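PDB 1ZBP: uncharacterized protein from Vibrio parahaemolyticus, which is of unknown function but belongs to the ImpE family, whose members are linked to type VI secretion gene clusters, and may act in that setting. Local coordinates for residues R49-E52 with Q53-Q56; A68-L71 with R72-K76; S183-E186 with S187-P191; V105-N108 with L109-S113. All coordinates share one frame; numbering follows the deposited sequence.

Interaction 1: R49-E52 with Q53-Q56; sequences RADE and QLMQ
Arg-49 and Gln-53 meet one turn apart on the helix 47-60, where Gln-53 N donates to Arg-49 O over 2.9 Å with an N-H...O angle of 159°. The same i to i+4 ladder of an alpha-helix continues with Leu-54 N bonded to Ala-50 O, Met-55 N to Asp-51 O and, as the longest of the four at 3.2 Å, Gln-56 N to Glu-52 O; Met-55 N also leans weakly on Glu-52 O. The carboxylate of Asp-51 turns off this ladder: its OD1 forms a salt bridge with Arg-72 of helix 65-84, so the charged end is held by the neighbouring helix.

Outward of the backbone, the Gln-53 side chain bends at chi2 (-68°) and sets the amide NE2 over the centre of one face of the Arg-49 guanidinium, with Gln-53 NE2 4.0 Å from Arg-49 CZ and the two planes inclined by 36°. Gln-53 also lies against Arg-34, Phe-37 and Ile-38 of helix 31-44; it is buried, whereas Arg-49 is exposed. Leu-54 fills the seam between helices, reaching Ile-38 on one helix and Leu-71 and Val-75 on the other.

Met-55, present as selenomethionine, curls its end back toward the preceding turn, the bend falling at chi3. This brings its methyl group near two carboxylates: Met-55 CE lies 4.1 Å from Asp-51 OD2 and 3.9 Å from Glu-52 OE1.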
loop_
_atom_site.group_PDB
_atom_site.type_symbol
_atom_site.label_atom_id
_atom_site.label_comp_id
_atom_site.label_asym_id
_atom_site.label_seq_id
_atom_site.Cartn_x
_atom_site.Cartn_y
_atom_site.Cartn_z
ATOM N N ARG A 49 3.772 -13.356 12.056
ATOM C CA ARG A 49 3.444 -14.749 11.753
ATOM C C ARG A 49 3.863 -15.104 10.320
ATOM O O ARG A 49 4.522 -16.123 10.089
ATOM C CB ARG A 49 1.931 -14.965 11.935
ATOM C CG ARG A 49 1.415 -16.395 11.740
ATOM C CD ARG A 49 1.956 -17.343 12.802
ATOM N NE ARG A 49 1.266 -18.635 12.794
ATOM C CZ ARG A 49 1.636 -19.686 13.522
ATOM N NH1 ARG A 49 2.695 -19.600 14.320
ATOM N NH2 ARG A 49 0.945 -20.819 13.459
ATOM N N ALA A 50 3.476 -14.264 9.361
ATOM C CA ALA A 50 3.814 -14.486 7.955
ATOM C C ALA A 50 5.315 -14.693 7.790
ATOM O O ALA A 50 5.760 -15.533 7.012
ATOM C CB ALA A 50 3.358 -13.294 7.106
ATOM N N ASP A 51 6.093 -13.920 8.533
ATOM C CA ASP A 51 7.536 -14.020 8.461
ATOM C C ASP A 51 7.959 -15.371 9.040
ATOM O O ASP A 51 8.802 -16.059 8.468
ATOM C CB ASP A 51 8.165 -12.852 9.220
ATOM C CG ASP A 51 9.578 -12.572 8.783
ATOM O OD1 ASP A 51 9.843 -12.584 7.558
ATOM O OD2 ASP A 51 10.420 -12.319 9.670
ATOM N N GLU A 52 7.348 -15.757 10.158
ATOM C CA GLU A 52 7.640 -17.038 10.800
ATOM C C GLU A 52 7.438 -18.178 9.801
ATOM O O GLU A 52 8.268 -19.077 9.699
ATOM C CB GLU A 52 6.716 -17.247 12.005
ATOM C CG GLU A 52 7.111 -18.393 12.925
ATOM C CD GLU A 52 8.481 -18.193 13.535
ATOM O OE1 GLU A 52 8.709 -17.117 14.138
ATOM O OE2 GLU A 52 9.328 -19.110 13.416
ATOM N N GLN A 53 6.334 -18.140 9.064
ATOM C CA GLN A 53 6.048 -19.177 8.078
ATOM C C GLN A 53 7.016 -19.121 6.893
ATOM O O GLN A 53 7.341 -20.144 6.296
ATOM C CB GLN A 53 4.606 -19.045 7.585
ATOM C CG GLN A 53 3.562 -19.281 8.674
ATOM C CD GLN A 53 3.529 -20.723 9.165
ATOM O OE1 GLN A 53 3.198 -21.642 8.415
ATOM N NE2 GLN A 53 3.883 -20.924 10.427
ATOM N N LEU A 54 7.470 -17.920 6.551
ATOM C CA LEU A 54 8.404 -17.759 5.444
ATOM C C LEU A 54 9.777 -18.322 5.818
ATOM O O LEU A 54 10.509 -18.812 4.963
ATOM C CB LEU A 54 8.518 -16.276 5.059
ATOM C CG LEU A 54 7.323 -15.685 4.303
ATOM C CD1 LEU A 54 7.317 -14.169 4.376
ATOM C CD2 LEU A 54 7.371 -16.172 2.874
HETATM N N MSE A 55 10.133 -18.256 7.096
HETATM C CA MSE A 55 11.419 -18.789 7.521
HETATM C C MSE A 55 11.361 -20.318 7.485
HETATM O O MSE A 55 12.338 -20.973 7.118
HETATM C CB MSE A 55 11.780 -18.294 8.930
HETATM C CG MSE A 55 12.053 -16.786 9.022
HETATM SE SE MSE A 55 12.927 -16.202 10.683
HETATM C CE MSE A 55 11.390 -15.676 11.749
ATOM N N GLN A 56 10.211 -20.887 7.839
ATOM C CA GLN A 56 10.051 -22.335 7.835
ATOM C C GLN A 56 10.027 -22.939 6.438
ATOM O O GLN A 56 10.682 -23.951 6.188
ATOM C CB GLN A 56 8.797 -22.723 8.602
ATOM C CG GLN A 56 8.932 -22.421 10.074
ATOM C CD GLN A 56 7.901 -23.117 10.927
ATOM O OE1 GLN A 56 6.698 -22.859 10.822
ATOM N NE2 GLN A 56 8.369 -24.022 11.778
#

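Interaction 2: A68-L71 with R72-K76; sequences ASQL and RHLVK
Ser-69 O receives the backbone N-H of His-73 at 3.1 Å, nearly straight at 158°, and is approached by Arg-72 N in a further bond that is weak because of its bent angle. Ser-69 O also sits over one face of the His-73 imidazole, 3.6 Å from His-73 CG and displaced toward the rim. With CG of His-73 anti to its own carbonyl carbon (chi1 -65°), the ring swings back over the preceding turn. Its far end then meets the serine hydroxyl in a van der Waals approach, Ser-69 OG lying 3.9 Å from His-73 CE1.

Further round the helix, Val-75 N reaches Leu-71 O at 2.8 Å, while Leu-74 N bonds to Gln-70 O. The side chain of Leu-74 folds down beside the same acceptor, Leu-74 CD2 standing 3.3 Å from Gln-70 O. The aliphatic start of Arg-72 does likewise on its own flank: Arg-72 CG comes to 3.1 Å from Ala-68 O before the chain bends at chi2 and chi3 and carries the guanidinium off to its partner Asp-51. Ala-68 faces helix 47-60 too, against Ile-58.

Four carbonyls in succession, from Ala-68 to Leu-71, thus each take the N-H four residues on. This is the i to i+4 pattern of an alpha-helix, here helix 65-84, with one side packed on helix 47-60.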
loop_
_atom_site.group_PDB
_atom_site.type_symbol
_atom_site.label_atom_id
_atom_site.label_comp_id
_atom_site.label_asym_id
_atom_site.label_seq_id
_atom_site.Cartn_x
_atom_site.Cartn_y
_atom_site.Cartn_z
ATOM N N ALA A 68 10.313 -17.006 -1.582
ATOM C CA ALA A 68 10.127 -16.869 -0.138
ATOM C C ALA A 68 10.853 -15.630 0.381
ATOM O O ALA A 68 10.336 -14.891 1.226
ATOM C CB ALA A 68 10.640 -18.130 0.574
ATOM N N SER A 69 12.062 -15.428 -0.134
ATOM C CA SER A 69 12.898 -14.288 0.231
ATOM C C SER A 69 12.211 -12.986 -0.182
ATOM O O SER A 69 12.094 -12.049 0.608
ATOM C CB SER A 69 14.262 -14.410 -0.460
ATOM O OG SER A 69 15.134 -13.357 -0.095
ATOM N N GLN A 70 11.758 -12.934 -1.427
ATOM C CA GLN A 70 11.062 -11.761 -1.937
ATOM C C GLN A 70 9.896 -11.374 -1.024
ATOM O O GLN A 70 9.716 -10.195 -0.717
ATOM C CB GLN A 70 10.559 -12.037 -3.355
ATOM C CG GLN A 70 9.615 -11.005 -3.901
ATOM C CD GLN A 70 9.713 -10.901 -5.408
ATOM O OE1 GLN A 70 9.774 -11.918 -6.110
ATOM N NE2 GLN A 70 9.740 -9.668 -5.919
ATOM N N LEU A 71 9.111 -12.359 -0.591
ATOM C CA LEU A 71 7.980 -12.104 0.314
ATOM C C LEU A 71 8.485 -11.560 1.649
ATOM O O LEU A 71 7.811 -10.756 2.302
ATOM C CB LEU A 71 7.184 -13.388 0.587
ATOM C CG LEU A 71 5.956 -13.761 -0.255
ATOM C CD1 LEU A 71 4.812 -12.792 0.016
ATOM C CD2 LEU A 71 6.318 -13.763 -1.726
ATOM N N ARG A 72 9.658 -12.020 2.076
ATOM C CA ARG A 72 10.222 -11.552 3.334
ATOM C C ARG A 72 10.442 -10.048 3.232
ATOM O O ARG A 72 10.102 -9.292 4.144
ATOM C CB ARG A 72 11.534 -12.270 3.620
ATOM C CG ARG A 72 11.339 -13.726 3.959
ATOM C CD ARG A 72 11.512 -13.940 5.437
ATOM N NE ARG A 72 12.917 -13.849 5.803
ATOM C CZ ARG A 72 13.356 -13.545 7.016
ATOM N NH1 ARG A 72 14.658 -13.495 7.238
ATOM N NH2 ARG A 72 12.497 -13.284 7.996
ATOM N N HIS A 73 11.004 -9.621 2.106
ATOM C CA HIS A 73 11.253 -8.207 1.851
ATOM C C HIS A 73 9.944 -7.407 1.834
ATOM O O HIS A 73 9.874 -6.323 2.400
ATOM C CB HIS A 73 11.974 -8.049 0.515
ATOM C CG HIS A 73 13.348 -8.655 0.497
ATOM N ND1 HIS A 73 13.990 -9.003 -0.672
ATOM C CD2 HIS A 73 14.202 -8.950 1.501
ATOM C CE1 HIS A 73 15.186 -9.492 -0.384
ATOM N NE2 HIS A 73 15.337 -9.470 0.928
ATOM N N LEU A 74 8.912 -7.944 1.193
ATOM C CA LEU A 74 7.628 -7.258 1.143
ATOM C C LEU A 74 7.038 -7.144 2.533
ATOM O O LEU A 74 6.495 -6.096 2.893
ATOM C CB LEU A 74 6.656 -7.996 0.219
ATOM C CG LEU A 74 6.778 -7.688 -1.281
ATOM C CD1 LEU A 74 5.931 -6.482 -1.630
ATOM C CD2 LEU A 74 8.230 -7.434 -1.646
ATOM N N VAL A 75 7.151 -8.217 3.319
ATOM C CA VAL A 75 6.625 -8.218 4.683
ATOM C C VAL A 75 7.367 -7.197 5.536
ATOM O O VAL A 75 6.768 -6.557 6.405
ATOM C CB VAL A 75 6.733 -9.614 5.323
ATOM C CG1 VAL A 75 6.582 -9.527 6.830
ATOM C CG2 VAL A 75 5.644 -10.506 4.758
ATOM N N LYS A 76 8.661 -7.032 5.272
ATOM C CA LYS A 76 9.477 -6.069 5.998
ATOM C C LYS A 76 9.006 -4.655 5.651
ATOM O O LYS A 76 8.719 -3.856 6.543
ATOM C CB LYS A 76 10.948 -6.261 5.626
ATOM C CG LYS A 76 11.924 -5.303 6.287
ATOM C CD LYS A 76 13.337 -5.603 5.798
ATOM C CE LYS A 76 14.362 -4.596 6.283
ATOM N NZ LYS A 76 15.640 -4.766 5.528
#

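Interaction 3: S183-E186 with S187-P191; sequences SLLE and SVWRP
Leu-185 lays its branched end over one face of the Trp-189 indole: CD1 stands 4.0 Å from the centroid of the six-membered ring, 27° off the normal, in a CH-pi contact. The second methyl shares the overlap, and Leu-185 CD2 lies 3.7 Å from Trp-189 CE3. With CG trans to the backbone N (chi1 178°), the leucine end returns toward the chain that follows, although its CB sets out the other way. Val-188 adds CG2 beside the same CD1 methyl. Leu-71 and Leu-74 of helix 65-84 pack on this pair, and Phe-159 meets the indole edge-to-face.

Leu-185 O accepts from two N-H groups, Trp-189 N at 3.1 Å and Val-188 N at 2.9 Å, the latter from well above the carbonyl plane. This is a short helix-like turn leading into strand 189-196 of the antiparallel sheet. An ST motif opens it: Glu-186 N donates to Ser-183 OG, though the placing of that hydroxyl is less sure.

Arg-190 folds back through bends at chi2 and chi3. Arg-190 NE donates to Glu-186 O at 2.9 Å, the acceptor lying in the guanidinium plane, while NH1 reaches Ser-187 O and NH2 donates to Lys-179 O. The Glu-186 carboxylate, hydrogen-bonded through OE1 to Thr-182, crosses the Pro-191 ring at about a right angle, Glu-186 CD coming to 3.6 Å from Pro-191 CG.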
loop_
_atom_site.group_PDB
_atom_site.type_symbol
_atom_site.label_atom_id
_atom_site.label_comp_id
_atom_site.label_asym_id
_atom_site.label_seq_id
_atom_site.Cartn_x
_atom_site.Cartn_y
_atom_site.Cartn_z
ATOM N N SER A 183 -1.939 -13.382 -8.517
ATOM C CA SER A 183 -1.857 -14.190 -7.313
ATOM C C SER A 183 -2.751 -13.538 -6.283
ATOM O O SER A 183 -3.083 -12.367 -6.418
ATOM C CB SER A 183 -0.428 -14.189 -6.789
ATOM O OG SER A 183 -0.177 -12.972 -6.094
ATOM N N LEU A 184 -3.117 -14.296 -5.254
ATOM C CA LEU A 184 -3.986 -13.819 -4.182
ATOM C C LEU A 184 -3.453 -12.538 -3.523
ATOM O O LEU A 184 -4.109 -11.489 -3.539
ATOM C CB LEU A 184 -4.130 -14.907 -3.107
ATOM C CG LEU A 184 -4.436 -16.352 -3.546
ATOM C CD1 LEU A 184 -4.069 -17.313 -2.430
ATOM C CD2 LEU A 184 -5.919 -16.502 -3.917
ATOM N N LEU A 185 -2.266 -12.632 -2.930
ATOM C CA LEU A 185 -1.656 -11.491 -2.251
ATOM C C LEU A 185 -1.481 -10.283 -3.177
ATOM O O LEU A 185 -1.723 -9.141 -2.777
ATOM C CB LEU A 185 -0.307 -11.900 -1.669
ATOM C CG LEU A 185 0.522 -10.824 -0.957
ATOM C CD1 LEU A 185 -0.342 -10.053 0.044
ATOM C CD2 LEU A 185 1.688 -11.489 -0.257
ATOM N N GLU A 186 -1.058 -10.532 -4.411
ATOM C CA GLU A 186 -0.871 -9.439 -5.351
ATOM C C GLU A 186 -2.133 -8.599 -5.563
ATOM O O GLU A 186 -2.067 -7.510 -6.131
ATOM C CB GLU A 186 -0.352 -9.964 -6.695
ATOM C CG GLU A 186 1.049 -10.553 -6.649
ATOM C CD GLU A 186 1.629 -10.747 -8.036
ATOM O OE1 GLU A 186 0.865 -10.610 -9.007
ATOM O OE2 GLU A 186 2.842 -11.031 -8.168
ATOM N N SER A 187 -3.282 -9.093 -5.110
ATOM C CA SER A 187 -4.520 -8.331 -5.262
ATOM C C SER A 187 -4.456 -7.046 -4.427
ATOM O O SER A 187 -4.992 -6.016 -4.848
ATOM C CB SER A 187 -5.741 -9.180 -4.868
ATOM O OG SER A 187 -5.640 -9.654 -3.539
ATOM N N VAL A 188 -3.797 -7.100 -3.262
ATOM C CA VAL A 188 -3.642 -5.914 -2.401
ATOM C C VAL A 188 -2.210 -5.330 -2.405
ATOM O O VAL A 188 -2.014 -4.187 -1.997
ATOM C CB VAL A 188 -4.100 -6.172 -0.916
ATOM C CG1 VAL A 188 -5.612 -6.393 -0.869
ATOM C CG2 VAL A 188 -3.386 -7.362 -0.329
ATOM N N TRP A 189 -1.219 -6.114 -2.840
ATOM C CA TRP A 189 0.183 -5.654 -2.961
ATOM C C TRP A 189 0.493 -5.877 -4.436
ATOM O O TRP A 189 1.047 -6.916 -4.821
ATOM C CB TRP A 189 1.149 -6.483 -2.097
ATOM C CG TRP A 189 0.997 -6.239 -0.610
ATOM C CD1 TRP A 189 0.209 -5.303 -0.023
ATOM C CD2 TRP A 189 1.659 -6.930 0.459
ATOM N NE1 TRP A 189 0.329 -5.365 1.349
ATOM C CE2 TRP A 189 1.210 -6.359 1.670
ATOM C CE3 TRP A 189 2.588 -7.979 0.509
ATOM C CZ2 TRP A 189 1.648 -6.799 2.922
ATOM C CZ3 TRP A 189 3.029 -8.418 1.755
ATOM C CH2 TRP A 189 2.555 -7.828 2.945
ATOM N N ARG A 190 0.129 -4.890 -5.255
ATOM C CA ARG A 190 0.265 -4.982 -6.705
ATOM C C ARG A 190 1.605 -4.590 -7.303
ATOM O O ARG A 190 2.198 -3.572 -6.942
ATOM C CB ARG A 190 -0.845 -4.151 -7.363
ATOM C CG ARG A 190 -1.237 -4.584 -8.787
ATOM C CD ARG A 190 -2.000 -5.913 -8.813
ATOM N NE ARG A 190 -3.282 -5.818 -8.120
ATOM C CZ ARG A 190 -4.320 -5.118 -8.565
ATOM N NH1 ARG A 190 -5.453 -5.088 -7.868
ATOM N NH2 ARG A 190 -4.231 -4.470 -9.721
ATOM N N PRO A 191 2.106 -5.413 -8.239
ATOM C CA PRO A 191 3.383 -5.126 -8.884
ATOM C C PRO A 191 3.191 -3.895 -9.752
ATOM O O PRO A 191 2.161 -3.750 -10.420
ATOM C CB PRO A 191 3.644 -6.384 -9.713
ATOM C CG PRO A 191 2.941 -7.468 -8.910
ATOM C CD PRO A 191 1.647 -6.773 -8.571
#

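Interaction 4: V105-N108 with L109-S113; sequences VSFN and LSMVS
Ser-110 grips Ser-106 O twice, through its backbone N at 2.9 Å and its hydroxyl OG at 3.1 Å, within the alpha-helix 98-113. The two donors reach the oxygen from opposite faces of the carbonyl plane. Placing OG anti to the carbonyl carbon (chi1 -70°) turns the hydroxyl back along the helix, so the side chain doubles the ordinary i to i+4 bond. Ser-110 N has a further, weak interaction with Phe-107 O.

The other carbonyls are met in the usual order. Val-105 O takes Leu-109 N; Phe-107 O takes Met-111 N at 3.0 Å, and Asn-108 O takes Val-112 N at 3.1 Å. The Ser-113 hydroxyl donates to Ser-110 O, with Ser-113 OG 3.2 Å from that oxygen. The Ser-106 hydroxyl has its own, weak bond to Lys-102 O, one turn earlier.

Ser-106, Phe-107 and Ser-110 lie against helix 116-129, touching Leu-122, Ala-123 and Val-119 respectively; Val-105 and Asn-108 turn instead to Phe-84 of helix 65-84. Phe-107 and Met-111, the latter a selenomethionine, run side by side and point the same way. The selenomethionine chain then bends at chi2 and chi3, so it is the start of that chain that meets the ring: Phe-107 CE1 lies 3.7 Å from Met-111 CG, which approaches obliquely to the ring.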
loop_
_atom_site.group_PDB
_atom_site.type_symbol
_atom_site.label_atom_id
_atom_site.label_comp_id
_atom_site.label_asym_id
_atom_site.label_seq_id
_atom_site.Cartn_x
_atom_site.Cartn_y
_atom_site.Cartn_z
ATOM N N VAL A 105 5.643 12.863 9.507
ATOM C CA VAL A 105 5.837 12.022 10.681
ATOM C C VAL A 105 5.084 12.601 11.893
ATOM O O VAL A 105 4.479 11.853 12.657
ATOM C CB VAL A 105 7.343 11.865 11.022
ATOM C CG1 VAL A 105 8.091 11.248 9.842
ATOM C CG2 VAL A 105 7.941 13.204 11.369
ATOM N N SER A 106 5.102 13.927 12.051
ATOM C CA SER A 106 4.403 14.581 13.163
ATOM C C SER A 106 2.892 14.395 13.035
ATOM O O SER A 106 2.172 14.402 14.045
ATOM C CB SER A 106 4.728 16.084 13.220
ATOM O OG SER A 106 6.052 16.336 13.691
ATOM N N PHE A 107 2.418 14.235 11.793
ATOM C CA PHE A 107 0.993 14.018 11.514
ATOM C C PHE A 107 0.572 12.715 12.192
ATOM O O PHE A 107 -0.440 12.676 12.898
ATOM C CB PHE A 107 0.744 13.935 9.996
ATOM C CG PHE A 107 -0.694 13.647 9.613
ATOM C CD1 PHE A 107 -1.235 12.369 9.761
ATOM C CD2 PHE A 107 -1.509 14.656 9.105
ATOM C CE1 PHE A 107 -2.567 12.098 9.412
ATOM C CE2 PHE A 107 -2.839 14.394 8.756
ATOM C CZ PHE A 107 -3.369 13.112 8.910
ATOM N N ASN A 108 1.352 11.652 12.001
ATOM C CA ASN A 108 1.032 10.368 12.627
ATOM C C ASN A 108 1.276 10.408 14.129
ATOM O O ASN A 108 0.516 9.822 14.900
ATOM C CB ASN A 108 1.844 9.239 11.995
ATOM C CG ASN A 108 1.364 8.894 10.601
ATOM O OD1 ASN A 108 0.208 8.507 10.407
ATOM N ND2 ASN A 108 2.250 9.025 9.624
ATOM N N LEU A 109 2.335 11.100 14.544
ATOM C CA LEU A 109 2.653 11.217 15.966
ATOM C C LEU A 109 1.498 11.884 16.706
ATOM O O LEU A 109 1.248 11.581 17.869
ATOM C CB LEU A 109 3.944 12.023 16.164
ATOM C CG LEU A 109 5.225 11.202 16.027
ATOM C CD1 LEU A 109 6.455 12.099 16.031
ATOM C CD2 LEU A 109 5.278 10.203 17.177
ATOM N N SER A 110 0.798 12.789 16.024
ATOM C CA SER A 110 -0.347 13.476 16.609
ATOM C C SER A 110 -1.600 12.609 16.515
ATOM O O SER A 110 -2.479 12.691 17.371
ATOM C CB SER A 110 -0.611 14.808 15.900
ATOM O OG SER A 110 0.392 15.764 16.174
HETATM N N MSE A 111 -1.700 11.795 15.467
HETATM C CA MSE A 111 -2.860 10.920 15.310
HETATM C C MSE A 111 -2.924 9.968 16.494
HETATM O O MSE A 111 -4.001 9.668 17.007
HETATM C CB MSE A 111 -2.770 10.115 14.010
HETATM C CG MSE A 111 -3.422 10.784 12.802
HETATM SE SE MSE A 111 -5.356 10.920 12.976
HETATM C CE MSE A 111 -5.761 9.035 13.144
ATOM N N VAL A 112 -1.758 9.497 16.926
ATOM C CA VAL A 112 -1.689 8.588 18.058
ATOM C C VAL A 112 -1.800 9.337 19.394
ATOM O O VAL A 112 -2.417 8.836 20.334
ATOM C CB VAL A 112 -0.382 7.768 18.031
ATOM C CG1 VAL A 112 0.816 8.689 18.070
ATOM C CG2 VAL A 112 -0.352 6.802 19.204
ATOM N N SER A 113 -1.220 10.534 19.480
ATOM C CA SER A 113 -1.286 11.323 20.715
ATOM C C SER A 113 -2.664 11.958 20.848
ATOM O O SER A 113 -2.943 12.670 21.811
ATOM C CB SER A 113 -0.239 12.435 20.709
ATOM O OG SER A 113 -0.614 13.468 19.821
#

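Overall arrangement
All four contacts are local, each within one unbroken run, so none encloses a long loop and they follow in series without nesting or crossing. Interaction 1 on helix 47-60 and interaction 2 on helix 65-84 belong to successive helices, which a salt bridge and apolar packing join at this point. Next in the chain, interaction 4 on helix 98-113 stands apart, its nearest atoms about 15 Å from interaction 2. Interaction 3 comes last, entering strand 189-196, and returns to touch interaction 2 by packing alone, tying the eight-stranded sheet to the N-terminal helices.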